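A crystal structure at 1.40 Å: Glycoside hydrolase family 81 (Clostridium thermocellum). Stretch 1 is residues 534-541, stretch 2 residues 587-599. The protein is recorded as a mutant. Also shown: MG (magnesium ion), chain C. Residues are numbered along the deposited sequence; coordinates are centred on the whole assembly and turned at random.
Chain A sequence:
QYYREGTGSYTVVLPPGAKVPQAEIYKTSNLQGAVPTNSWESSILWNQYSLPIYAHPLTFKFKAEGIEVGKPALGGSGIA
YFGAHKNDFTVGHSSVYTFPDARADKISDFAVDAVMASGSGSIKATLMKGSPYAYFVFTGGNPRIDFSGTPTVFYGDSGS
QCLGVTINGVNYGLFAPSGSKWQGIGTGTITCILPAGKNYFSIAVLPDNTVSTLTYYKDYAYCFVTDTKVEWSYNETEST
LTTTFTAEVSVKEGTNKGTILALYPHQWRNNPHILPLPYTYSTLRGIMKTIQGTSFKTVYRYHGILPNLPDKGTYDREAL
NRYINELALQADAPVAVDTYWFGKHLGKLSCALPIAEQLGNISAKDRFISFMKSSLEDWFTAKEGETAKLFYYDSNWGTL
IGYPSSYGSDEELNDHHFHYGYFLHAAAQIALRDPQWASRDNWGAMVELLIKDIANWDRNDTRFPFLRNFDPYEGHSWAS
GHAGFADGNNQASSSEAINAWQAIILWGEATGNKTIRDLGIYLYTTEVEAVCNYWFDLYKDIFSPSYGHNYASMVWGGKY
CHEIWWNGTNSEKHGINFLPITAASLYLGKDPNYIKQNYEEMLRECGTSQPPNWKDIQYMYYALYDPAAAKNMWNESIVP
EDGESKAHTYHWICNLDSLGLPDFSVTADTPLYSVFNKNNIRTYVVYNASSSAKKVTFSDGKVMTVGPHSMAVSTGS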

# COMPACT_ATOMS: atom_id res chain seq x y z
N TYR A 534 9.80 5.00 -3.24
CA TYR A 534 9.92 3.82 -4.13
C TYR A 534 9.38 4.08 -5.53
O TYR A 534 9.72 3.37 -6.45
CB TYR A 534 9.31 2.56 -3.48
CG TYR A 534 9.77 2.42 -2.04
CD1 TYR A 534 11.13 2.36 -1.72
CD2 TYR A 534 8.87 2.44 -1.01
CE1 TYR A 534 11.57 2.34 -0.41
CE2 TYR A 534 9.27 2.42 0.31
CZ TYR A 534 10.62 2.37 0.62
OH TYR A 534 11.03 2.36 1.94
N TRP A 535 8.51 5.08 -5.68
CA TRP A 535 8.03 5.50 -7.01
C TRP A 535 8.75 6.72 -7.57
O TRP A 535 9.16 6.74 -8.73
CB TRP A 535 6.50 5.74 -6.98
CG TRP A 535 5.64 4.50 -7.08
CD1 TRP A 535 5.06 4.03 -8.18
CD2 TRP A 535 5.31 3.55 -6.02
NE1 TRP A 535 4.34 2.89 -7.93
CE2 TRP A 535 4.47 2.57 -6.60
CE3 TRP A 535 5.59 3.47 -4.66
CZ2 TRP A 535 3.93 1.52 -5.86
CZ3 TRP A 535 5.06 2.41 -3.93
CH2 TRP A 535 4.26 1.44 -4.54
N PHE A 536 8.95 7.74 -6.73
CA PHE A 536 9.55 8.99 -7.20
C PHE A 536 11.00 9.22 -6.77
O PHE A 536 11.66 10.11 -7.32
CB PHE A 536 8.73 10.19 -6.74
CG PHE A 536 7.31 10.21 -7.24
CD1 PHE A 536 7.01 9.90 -8.55
CD2 PHE A 536 6.25 10.59 -6.40
CE1 PHE A 536 5.71 9.92 -9.02
CE2 PHE A 536 4.93 10.64 -6.87
CZ PHE A 536 4.66 10.27 -8.18
N ASP A 537 11.49 8.43 -5.79
CA ASP A 537 12.85 8.58 -5.23
C ASP A 537 13.25 10.06 -5.12
O ASP A 537 14.26 10.52 -5.66
CB ASP A 537 13.88 7.80 -6.08
CG ASP A 537 15.25 7.71 -5.45
OD1 ASP A 537 15.39 7.95 -4.25
OD2 ASP A 537 16.21 7.35 -6.19
N LEU A 538 12.45 10.81 -4.36
CA LEU A 538 12.71 12.24 -4.18
C LEU A 538 14.06 12.55 -3.57
O LEU A 538 14.65 13.58 -3.86
CB LEU A 538 11.60 12.90 -3.37
CG LEU A 538 10.18 12.89 -3.91
CD1 LEU A 538 9.32 13.75 -3.01
CD2 LEU A 538 10.14 13.43 -5.33
N TYR A 539 14.54 11.66 -2.71
CA TYR A 539 15.80 11.89 -1.99
C TYR A 539 17.03 11.40 -2.79
O TYR A 539 18.16 11.56 -2.35
CB TYR A 539 15.73 11.24 -0.61
CG TYR A 539 14.64 11.84 0.25
CD1 TYR A 539 14.88 12.99 1.01
CD2 TYR A 539 13.37 11.30 0.27
CE1 TYR A 539 13.86 13.56 1.77
CE2 TYR A 539 12.35 11.87 1.01
CZ TYR A 539 12.60 12.98 1.77
OH TYR A 539 11.56 13.52 2.50
N LYS A 540 16.77 10.79 -3.95
CA LYS A 540 17.80 10.41 -4.91
C LYS A 540 18.79 9.40 -4.33
O LYS A 540 19.96 9.40 -4.70
CB LYS A 540 18.53 11.66 -5.46
CG LYS A 540 17.62 12.76 -5.99
CD LYS A 540 16.87 12.32 -7.21
CE LYS A 540 16.01 13.45 -7.79
NZ LYS A 540 15.37 13.00 -9.07
N ASP A 541 18.31 8.54 -3.45
CA ASP A 541 19.15 7.50 -2.83
C ASP A 541 18.56 6.10 -2.83
O ASP A 541 19.15 5.21 -2.24
CB ASP A 541 19.58 7.92 -1.42
CG ASP A 541 18.43 8.10 -0.46
OD1 ASP A 541 17.27 7.84 -0.83
OD2 ASP A 541 18.71 8.52 0.68
N TYR A 587 0.31 16.23 -2.53
CA TYR A 587 1.55 15.54 -2.21
C TYR A 587 2.44 15.34 -3.41
O TYR A 587 3.65 15.24 -3.24
CB TYR A 587 1.29 14.16 -1.55
CG TYR A 587 0.77 13.11 -2.49
CD1 TYR A 587 1.65 12.28 -3.20
CD2 TYR A 587 -0.59 12.99 -2.76
CE1 TYR A 587 1.18 11.36 -4.11
CE2 TYR A 587 -1.06 12.09 -3.68
CZ TYR A 587 -0.18 11.26 -4.36
OH TYR A 587 -0.66 10.36 -5.28
N LEU A 588 1.86 15.27 -4.61
CA LEU A 588 2.68 15.09 -5.80
C LEU A 588 3.72 16.19 -5.96
O LEU A 588 4.77 15.98 -6.57
CB LEU A 588 1.79 15.07 -7.04
CG LEU A 588 0.87 13.86 -7.20
CD1 LEU A 588 -0.11 14.07 -8.34
CD2 LEU A 588 1.72 12.60 -7.43
N GLY A 589 3.39 17.37 -5.44
CA GLY A 589 4.21 18.55 -5.53
C GLY A 589 5.09 18.86 -4.34
O GLY A 589 5.58 19.98 -4.21
N LYS A 590 5.35 17.86 -3.47
CA LYS A 590 6.28 18.08 -2.34
C LYS A 590 7.57 18.76 -2.75
O LYS A 590 8.07 19.64 -2.05
CB LYS A 590 6.60 16.75 -1.66
CG LYS A 590 5.56 16.29 -0.68
CD LYS A 590 6.17 15.13 0.10
CE LYS A 590 5.21 14.52 1.09
NZ LYS A 590 5.09 15.31 2.34
N ASP A 591 8.14 18.33 -3.87
CA ASP A 591 9.35 18.97 -4.41
C ASP A 591 9.00 19.49 -5.80
O ASP A 591 8.94 18.71 -6.76
CB ASP A 591 10.52 17.99 -4.48
CG ASP A 591 11.81 18.64 -4.93
OD1 ASP A 591 11.80 19.81 -5.38
OD2 ASP A 591 12.87 17.96 -4.83
N PRO A 592 8.78 20.81 -5.93
CA PRO A 592 8.47 21.35 -7.27
C PRO A 592 9.57 21.09 -8.31
O PRO A 592 9.25 20.96 -9.48
CB PRO A 592 8.29 22.83 -7.05
CG PRO A 592 8.23 23.04 -5.62
CD PRO A 592 8.67 21.83 -4.88
N ASN A 593 10.84 21.05 -7.88
CA ASN A 593 11.92 20.73 -8.82
C ASN A 593 11.77 19.31 -9.36
O ASN A 593 12.14 19.06 -10.50
CB ASN A 593 13.30 20.95 -8.18
CG ASN A 593 13.53 22.40 -7.80
OD1 ASN A 593 13.92 22.72 -6.68
ND2 ASN A 593 13.28 23.29 -8.75
N TYR A 594 11.27 18.38 -8.54
CA TYR A 594 11.02 17.03 -9.02
C TYR A 594 9.89 17.02 -10.05
O TYR A 594 9.97 16.29 -11.04
CB TYR A 594 10.72 16.02 -7.89
CG TYR A 594 10.50 14.63 -8.45
CD1 TYR A 594 11.57 13.85 -8.89
CD2 TYR A 594 9.21 14.11 -8.61
CE1 TYR A 594 11.36 12.60 -9.48
CE2 TYR A 594 8.99 12.87 -9.20
CZ TYR A 594 10.08 12.10 -9.60
OH TYR A 594 9.87 10.88 -10.18
N ILE A 595 8.84 17.82 -9.84
CA ILE A 595 7.77 17.92 -10.86
C ILE A 595 8.41 18.27 -12.24
O ILE A 595 8.15 17.62 -13.25
CB ILE A 595 6.75 19.06 -10.52
CG1 ILE A 595 5.97 18.83 -9.21
CG2 ILE A 595 5.81 19.30 -11.69
CD1 ILE A 595 4.98 17.71 -9.28
N LYS A 596 9.28 19.28 -12.24
CA LYS A 596 9.98 19.70 -13.46
C LYS A 596 10.83 18.57 -14.05
O LYS A 596 10.71 18.28 -15.23
CB LYS A 596 10.82 20.95 -13.17
CG LYS A 596 11.52 21.52 -14.40
CD LYS A 596 10.54 21.83 -15.52
CE LYS A 596 11.03 22.87 -16.52
NZ LYS A 596 10.28 22.84 -17.82
N GLN A 597 11.63 17.91 -13.21
CA GLN A 597 12.49 16.81 -13.67
C GLN A 597 11.67 15.64 -14.22
O GLN A 597 12.06 15.01 -15.22
CB GLN A 597 13.37 16.30 -12.54
CG GLN A 597 14.46 17.24 -12.07
CD GLN A 597 15.19 16.71 -10.84
OE1 GLN A 597 14.59 16.15 -9.93
NE2 GLN A 597 16.50 16.87 -10.82
N ASN A 598 10.60 15.28 -13.50
CA ASN A 598 9.75 14.16 -13.90
C ASN A 598 9.08 14.45 -15.25
O ASN A 598 9.11 13.63 -16.18
CB ASN A 598 8.76 13.85 -12.76
CG ASN A 598 7.78 12.76 -13.11
OD1 ASN A 598 6.97 12.89 -14.03
ND2 ASN A 598 7.80 11.67 -12.33
N TYR A 599 8.47 15.63 -15.36
CA TYR A 599 7.84 16.06 -16.60
C TYR A 599 8.82 16.14 -17.76
O TYR A 599 8.51 15.64 -18.86
CB TYR A 599 7.13 17.39 -16.36
CG TYR A 599 6.43 17.99 -17.55
CD1 TYR A 599 5.09 17.69 -17.82
CD2 TYR A 599 7.06 18.93 -18.36
CE1 TYR A 599 4.44 18.28 -18.90
CE2 TYR A 599 6.40 19.54 -19.41
CZ TYR A 599 5.10 19.17 -19.71
OH TYR A 599 4.45 19.79 -20.76
MG MG C . 20.81 8.63 -6.93
O HOH W 1 19.02 7.17 -6.56
O HOH W 2 13.70 15.50 -5.69
O HOH W 3 19.16 9.55 -8.33
O HOH W 4 21.69 10.58 -7.00

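The two stretches meet in a small, largely apolar contact centred on the ring of Tyr594, with a weak hydrogen bond and a bridging water as its polar supplements; together they bury 429 Å². Tyr594 lies on the first turn of the helix that begins at Pro592, and its CA-to-CB bond points toward the irregular segment of stretch 1. Leu538 covers one face of the ring: its CD2 sits 3.7 Å from the Tyr594 ring centroid and 27° off the ring normal, a CH-pi contact that brings CD2 within 3.4 Å of Tyr594 CG. The CA-to-CB bond of Leu538 runs sideways, but the m,t rotamer carries the branched end to the ring.

Phe536 is buried and packs obliquely against Tyr594, the ring centroids 5.5 Å apart and the planes at 50°. Phe536 CD1 comes within 3.6 Å of Tyr594 CE2, while Phe536 CE2 reaches Leu588 CD2 at 3.8 Å, so that one flat apolar side chain touches both the helix and the 3-10 segment that precedes it. The hydroxyl of Tyr594 is not left unpaired in this setting, for Asn598 ND2, one helical turn on, donates to Tyr594 OH at 3.1 Å.

At the exposed margin, the long side chain of Lys540 brings NZ near the edge of the Tyr594 ring, 3.9 Å from CD1, and NZ donates a weak hydrogen bond of 3.4 Å to Gln597 OE1. The type I turn from Asp537 to Lys540, closed by Lys540 N to Asp537 O at 3.0 Å, places Leu538 and Lys540 around the same tyrosine. Water 2 links the stretches by donating to Leu538 O at 2.8 Å and to Asp591 OD2 at 2.7 Å; the other carboxylate oxygen, Asp591 OD1, caps the helix by accepting weakly from Asn593 N at 3.0 Å.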